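Local structure of G/U mismatch-specific DNA glycosylase (2C2Q) at residues 25-29 against 180-184; 114-120 against 151-157. The protein is a mismatch-specific uracil-DNA glycosylase from Deinococcus radiodurans, a member of the uracil-DNA glycosylase superfamily with an alpha/beta fold. The protein carries 1 engineered substitution. One frame throughout, in Å; residues are numbered along the deposited sequence.

Contact 1 (25-29 against 180-184); sequences GLTLV and VRELR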
loop_
_atom_site.group_PDB
_atom_site.type_symbol
_atom_site.label_atom_id
_atom_site.label_comp_id
_atom_site.label_asym_id
_atom_site.label_seq_id
_atom_site.Cartn_x
_atom_site.Cartn_y
_atom_site.Cartn_z
ATOM N N GLY A 25 8.230 8.415 -10.389
ATOM C CA GLY A 25 7.684 9.752 -10.031
ATOM C C GLY A 25 6.449 9.791 -9.134
ATOM O O GLY A 25 5.781 10.831 -9.024
ATOM N N LEU A 26 6.067 8.660 -8.528
ATOM C CA LEU A 26 4.879 8.656 -7.693
ATOM C C LEU A 26 5.188 9.262 -6.329
ATOM O O LEU A 26 6.275 9.095 -5.841
ATOM C CB LEU A 26 4.328 7.236 -7.469
ATOM C CG LEU A 26 3.665 6.591 -8.735
ATOM C CD1 LEU A 26 3.525 5.083 -8.368
ATOM C CD2 LEU A 26 2.357 7.150 -9.045
ATOM N N THR A 27 4.177 9.908 -5.795
ATOM C CA THR A 27 4.258 10.434 -4.414
ATOM C C THR A 27 4.140 9.324 -3.351
ATOM O O THR A 27 4.843 9.329 -2.304
ATOM C CB THR A 27 3.224 11.550 -4.193
ATOM O OG1 THR A 27 3.392 12.593 -5.192
ATOM C CG2 THR A 27 3.555 12.242 -2.866
ATOM N N LEU A 28 3.277 8.354 -3.586
ATOM C CA LEU A 28 2.941 7.446 -2.533
ATOM C C LEU A 28 2.554 6.090 -3.158
ATOM O O LEU A 28 1.675 6.058 -4.010
ATOM C CB LEU A 28 1.719 7.985 -1.770
ATOM C CG LEU A 28 0.925 6.992 -0.840
ATOM C CD1 LEU A 28 1.856 6.466 0.274
ATOM C CD2 LEU A 28 -0.337 7.651 -0.265
ATOM N N VAL A 29 3.188 5.033 -2.685
ATOM C CA VAL A 29 2.691 3.691 -3.009
ATOM C C VAL A 29 2.180 3.025 -1.730
ATOM O O VAL A 29 2.913 2.921 -0.729
ATOM C CB VAL A 29 3.827 2.861 -3.615
ATOM C CG1 VAL A 29 3.457 1.355 -3.747
ATOM C CG2 VAL A 29 4.318 3.472 -4.964
ATOM N N VAL A 180 1.296 13.958 1.777
ATOM C CA VAL A 180 1.198 13.897 0.320
ATOM C C VAL A 180 0.841 15.284 -0.258
ATOM O O VAL A 180 1.474 15.750 -1.234
ATOM C CB VAL A 180 0.196 12.783 -0.138
ATOM C CG1 VAL A 180 -0.190 12.939 -1.616
ATOM C CG2 VAL A 180 0.795 11.441 0.147
ATOM N N ARG A 181 -0.163 15.936 0.342
ATOM C CA ARG A 181 -0.510 17.325 -0.003
ATOM C C ARG A 181 0.718 18.251 0.075
ATOM O O ARG A 181 0.966 19.056 -0.813
ATOM C CB ARG A 181 -1.560 17.785 1.008
ATOM C CG ARG A 181 -2.370 19.018 0.681
ATOM C CD ARG A 181 -3.735 18.999 1.464
ATOM N NE ARG A 181 -4.478 17.763 1.160
ATOM C CZ ARG A 181 -4.775 16.757 2.020
ATOM N NH1 ARG A 181 -4.449 16.789 3.325
ATOM N NH2 ARG A 181 -5.424 15.689 1.559
ATOM N N GLU A 182 1.474 18.116 1.152
ATOM C CA GLU A 182 2.672 18.922 1.415
ATOM C C GLU A 182 3.770 18.671 0.366
ATOM O O GLU A 182 4.475 19.586 -0.066
ATOM C CB GLU A 182 3.186 18.508 2.776
ATOM C CG GLU A 182 4.491 19.111 3.235
ATOM C CD GLU A 182 4.826 18.737 4.674
ATOM O OE1 GLU A 182 5.014 19.666 5.507
ATOM O OE2 GLU A 182 4.931 17.539 5.008
ATOM N N LEU A 183 3.942 17.413 -0.019
ATOM C CA LEU A 183 4.940 17.092 -1.046
ATOM C C LEU A 183 4.513 17.621 -2.408
ATOM O O LEU A 183 5.318 18.240 -3.104
ATOM C CB LEU A 183 5.176 15.581 -1.113
ATOM C CG LEU A 183 6.114 15.028 -0.059
ATOM C CD1 LEU A 183 5.963 13.492 0.017
ATOM C CD2 LEU A 183 7.589 15.456 -0.296
ATOM N N ARG A 184 3.275 17.348 -2.804
ATOM C CA ARG A 184 2.761 17.743 -4.108
ATOM C C ARG A 184 2.688 19.277 -4.176
ATOM O O ARG A 184 2.774 19.857 -5.250
ATOM C CB ARG A 184 1.407 17.060 -4.405
ATOM C CG ARG A 184 1.522 15.522 -4.504
ATOM C CD ARG A 184 0.240 14.801 -4.899
ATOM N NE ARG A 184 -0.144 15.026 -6.288
ATOM C CZ ARG A 184 0.504 14.540 -7.361
ATOM N NH1 ARG A 184 1.633 13.805 -7.241
ATOM N NH2 ARG A 184 0.018 14.809 -8.571
#
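Residues 180-184 form one turn of the C-terminal helix 171-188, which lies against the entry into strand 28-32. Val180 comes first and makes two apolar contacts: its CG1 is 4.0 Å from Thr27 CG2, and its CG2 lies 4.0 Å from Leu28 CD2. The CA atoms of Val180 and Thr27, 6.6 Å apart, are the closest CA pair of the two segments, a spacing filled by side chains and not by main-chain pairing. Arg181 and Glu182 make no contact with residues 25-29, Arg181 instead bonding the carbonyl oxygens of Val60 and Gly61. One turn on from Val180, Leu183 brings CD1 to 4.0 Å from Thr27 CG2, so the threonine methyl group is held by two helix residues at once. Arg184, whose N donates to Val180 O (2.9 Å), closes the turn. Its CA-to-CB bond runs sideways, yet the long side chain carries NH1 back to donate a hydrogen bond to Thr27 OG1 (3.0 Å, 148°). Thr27 is thus met through both branches, methyl by aliphatic groups and hydroxyl by the edge of the guanidinium. Beyond the segments, Ile117 of strand 117-120 touches Leu28, Val180 and Leu183, and Leu62 covers Leu28 and Val180. Only 211 Å² is buried here, but most of the touching residues are buried in the molecule. A helix packed by its apolar side onto the face of a largely parallel sheet is the layered alpha/beta construction characteristic of the uracil-DNA glycosylase superfamily.

Contact 2 (114-120 against 151-157); sequences RPRIVAF and ETELWVL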
loop_
_atom_site.group_PDB
_atom_site.type_symbol
_atom_site.label_atom_id
_atom_site.label_comp_id
_atom_site.label_asym_id
_atom_site.label_seq_id
_atom_site.Cartn_x
_atom_site.Cartn_y
_atom_site.Cartn_z
ATOM N N ARG A 114 11.288 4.318 -7.135
ATOM C CA ARG A 114 11.606 5.464 -6.261
ATOM C C ARG A 114 10.398 6.362 -5.891
ATOM O O ARG A 114 10.457 7.589 -5.988
ATOM C CB ARG A 114 12.714 6.327 -6.917
ATOM C CG ARG A 114 14.013 5.593 -7.146
ATOM C CD ARG A 114 14.651 5.045 -5.888
ATOM N NE ARG A 114 15.953 4.429 -6.143
ATOM C CZ ARG A 114 17.104 5.116 -6.299
ATOM N NH1 ARG A 114 17.126 6.437 -6.215
ATOM N NH2 ARG A 114 18.243 4.473 -6.549
ATOM N N PRO A 115 9.287 5.788 -5.405
ATOM C CA PRO A 115 8.168 6.647 -4.953
ATOM C C PRO A 115 8.610 7.507 -3.741
ATOM O O PRO A 115 9.551 7.093 -3.035
ATOM C CB PRO A 115 7.106 5.627 -4.518
ATOM C CG PRO A 115 7.925 4.420 -4.100
ATOM C CD PRO A 115 9.076 4.361 -5.118
ATOM N N ARG A 116 7.956 8.643 -3.502
ATOM C CA ARG A 116 8.368 9.506 -2.355
ATOM C C ARG A 116 8.036 8.832 -1.013
ATOM O O ARG A 116 8.773 9.014 -0.026
ATOM C CB ARG A 116 7.733 10.893 -2.440
ATOM C CG ARG A 116 8.240 11.784 -3.651
ATOM C CD ARG A 116 9.770 11.851 -3.826
ATOM N NE ARG A 116 10.466 12.089 -2.579
ATOM C CZ ARG A 116 10.594 13.290 -1.998
ATOM N NH1 ARG A 116 10.081 14.391 -2.588
ATOM N NH2 ARG A 116 11.209 13.369 -0.809
ATOM N N ILE A 117 6.943 8.056 -0.997
ATOM C CA ILE A 117 6.493 7.392 0.233
ATOM C C ILE A 117 6.082 5.974 -0.109
ATOM O O ILE A 117 5.480 5.763 -1.174
ATOM C CB ILE A 117 5.303 8.108 0.880
ATOM C CG1 ILE A 117 5.651 9.604 1.193
ATOM C CG2 ILE A 117 4.910 7.330 2.154
ATOM C CD1 ILE A 117 4.413 10.426 1.361
ATOM N N VAL A 118 6.499 5.019 0.732
ATOM C CA VAL A 118 5.870 3.670 0.723
ATOM C C VAL A 118 5.090 3.554 2.036
ATOM O O VAL A 118 5.691 3.682 3.097
ATOM C CB VAL A 118 6.940 2.555 0.585
ATOM C CG1 VAL A 118 6.276 1.112 0.771
ATOM C CG2 VAL A 118 7.535 2.656 -0.795
ATOM N N ALA A 119 3.772 3.338 1.965
ATOM C CA ALA A 119 2.972 3.266 3.204
ATOM C C ALA A 119 2.325 1.872 3.237
ATOM O O ALA A 119 1.587 1.512 2.328
ATOM C CB ALA A 119 1.913 4.356 3.279
ATOM N N PHE A 120 2.740 1.052 4.206
ATOM C CA PHE A 120 2.090 -0.253 4.431
ATOM C C PHE A 120 0.706 -0.027 5.002
ATOM O O PHE A 120 0.523 0.778 5.939
ATOM C CB PHE A 120 2.920 -1.149 5.363
ATOM C CG PHE A 120 4.234 -1.526 4.747
ATOM C CD1 PHE A 120 4.306 -2.645 3.908
ATOM C CD2 PHE A 120 5.351 -0.693 4.874
ATOM C CE1 PHE A 120 5.480 -3.011 3.266
ATOM C CE2 PHE A 120 6.545 -1.068 4.217
ATOM C CZ PHE A 120 6.598 -2.215 3.436
ATOM N N GLU A 151 15.029 9.161 -0.133
ATOM C CA GLU A 151 13.975 10.140 -0.437
ATOM C C GLU A 151 12.658 9.388 -0.462
ATOM O O GLU A 151 11.594 10.001 -0.739
ATOM C CB GLU A 151 14.265 10.914 -1.726
ATOM C CG GLU A 151 15.298 12.035 -1.473
ATOM C CD GLU A 151 15.951 12.577 -2.735
ATOM O OE1 GLU A 151 16.218 11.768 -3.666
ATOM O OE2 GLU A 151 16.210 13.834 -2.767
ATOM N N THR A 152 12.749 8.106 -0.105
ATOM C CA THR A 152 11.544 7.196 0.048
ATOM C C THR A 152 11.252 6.957 1.541
ATOM O O THR A 152 11.879 6.155 2.171
ATOM C CB THR A 152 11.747 5.793 -0.624
ATOM O OG1 THR A 152 11.915 5.939 -2.046
ATOM C CG2 THR A 152 10.430 4.915 -0.471
ATOM N N GLU A 153 10.308 7.703 2.058
ATOM C CA GLU A 153 9.860 7.577 3.453
ATOM C C GLU A 153 8.979 6.340 3.582
ATOM O O GLU A 153 8.335 5.918 2.618
ATOM C CB GLU A 153 8.928 8.727 3.770
ATOM C CG GLU A 153 9.447 10.132 3.859
ATOM C CD GLU A 153 8.259 11.094 4.036
ATOM O OE1 GLU A 153 8.162 12.016 3.245
ATOM O OE2 GLU A 153 7.382 10.945 4.983
ATOM N N LEU A 154 8.888 5.801 4.801
ATOM C CA LEU A 154 8.177 4.515 5.003
ATOM C C LEU A 154 7.159 4.746 6.115
ATOM O O LEU A 154 7.461 5.369 7.148
ATOM C CB LEU A 154 9.190 3.469 5.386
ATOM C CG LEU A 154 9.038 1.947 5.287
ATOM C CD1 LEU A 154 10.436 1.428 5.429
ATOM C CD2 LEU A 154 8.110 1.361 6.364
ATOM N N TRP A 155 5.936 4.260 5.917
ATOM C CA TRP A 155 4.845 4.578 6.829
ATOM C C TRP A 155 4.140 3.270 7.095
ATOM O O TRP A 155 4.171 2.341 6.259
ATOM C CB TRP A 155 3.833 5.551 6.180
ATOM C CG TRP A 155 4.247 7.045 6.218
ATOM C CD1 TRP A 155 5.379 7.609 5.691
ATOM C CD2 TRP A 155 3.508 8.121 6.808
ATOM N NE1 TRP A 155 5.380 8.976 5.885
ATOM C CE2 TRP A 155 4.255 9.320 6.590
ATOM C CE3 TRP A 155 2.293 8.202 7.514
ATOM C CZ2 TRP A 155 3.817 10.582 7.054
ATOM C CZ3 TRP A 155 1.853 9.463 7.966
ATOM C CH2 TRP A 155 2.645 10.635 7.757
ATOM N N VAL A 156 3.487 3.211 8.260
ATOM C CA VAL A 156 2.712 2.016 8.635
ATOM C C VAL A 156 1.348 2.506 9.047
ATOM O O VAL A 156 1.232 3.502 9.789
ATOM C CB VAL A 156 3.408 1.191 9.740
ATOM C CG1 VAL A 156 2.508 0.035 10.227
ATOM C CG2 VAL A 156 4.763 0.594 9.254
ATOM N N LEU A 157 0.290 1.889 8.498
ATOM C CA LEU A 157 -1.037 2.431 8.692
ATOM C C LEU A 157 -1.946 1.405 9.325
ATOM O O LEU A 157 -1.712 0.230 9.144
ATOM C CB LEU A 157 -1.677 2.910 7.380
ATOM C CG LEU A 157 -0.819 3.913 6.573
ATOM C CD1 LEU A 157 -1.433 4.042 5.113
ATOM C CD2 LEU A 157 -0.788 5.243 7.215
HETATM O O HOH W 1 10.381 11.254 0.978
#
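Phe120 turns the edge of its ring toward Leu154, with CE2 3.6 Å from Leu154 CD2, on the sheet face that also carries Val118 and Val156. Helix 123-130 covers this face, Ala126 touching both Phe120 and Val156. The opposite face holds Ile117, Ala119, Glu153 and Trp155: Ile117 CG2 meets Trp155 CD1 at 3.6 Å, and Ala119 CB lies 3.7 Å from Trp155 CB and 3.8 Å from Leu157 CD1. Helix 171-188 packs there, with Leu183 on Ile117 and Leu176 on Ala119. Between the two layers, strands 117-120 and 153-156 run parallel, their axes 4.5 Å apart at 17°. The hydrogen bonds alternate as in a regular parallel ladder: Glu153 N to Arg116 O (2.9 Å), Val118 N to Glu153 O (2.8 Å), Trp155 N to Val118 O (2.9 Å), Phe120 N to Trp155 O (2.8 Å) and Leu157 N to Phe120 O (2.8 Å). CA-H...O contacts, such as Leu154 CA to Val118 O at 3.2 Å, reinforce the pairing. Before the strands begin, side chains take over: Thr152 OG1 donates to Pro115 O (2.8 Å), and Arg116 NE donates to Glu151 O (3.0 Å). Within its own strand, Glu153 OE2 accepts from Trp155 NE1 (2.9 Å, 176°), while OE1 forms a salt bridge with Arg179. The contact therefore divides its chemistry: main-chain hydrogen bonds set the register, apolar side chains pack on both faces, with Glu153 held by Trp155 and Arg179 on one of them, and the polar groups gathered near the N-terminal ends satisfy backbone carbonyls where the ladder starts.

From the N terminus, the chain first passes through residues 25-29 into strand 28-32, then runs through strand 80-84 and helix 103-113, among other elements, before reaching strand 117-120. Contact 2 closes the shorter loop, with 30 residues between its segments that include helix 123-130 and strand 140-141. The chain then leaves strand 153-156 for helix 171-188, which returns to the start of strand 28-32 and closes contact 1 across 150 residues. Contact 2 thus nests within contact 1. The two meet directly in the sheet, where Val29 N lies 2.8 Å from Ile117 O and Val29 O 2.9 Å from Ala119 N, probable hydrogen bonds joining neighbouring strands beneath the C-terminal helix.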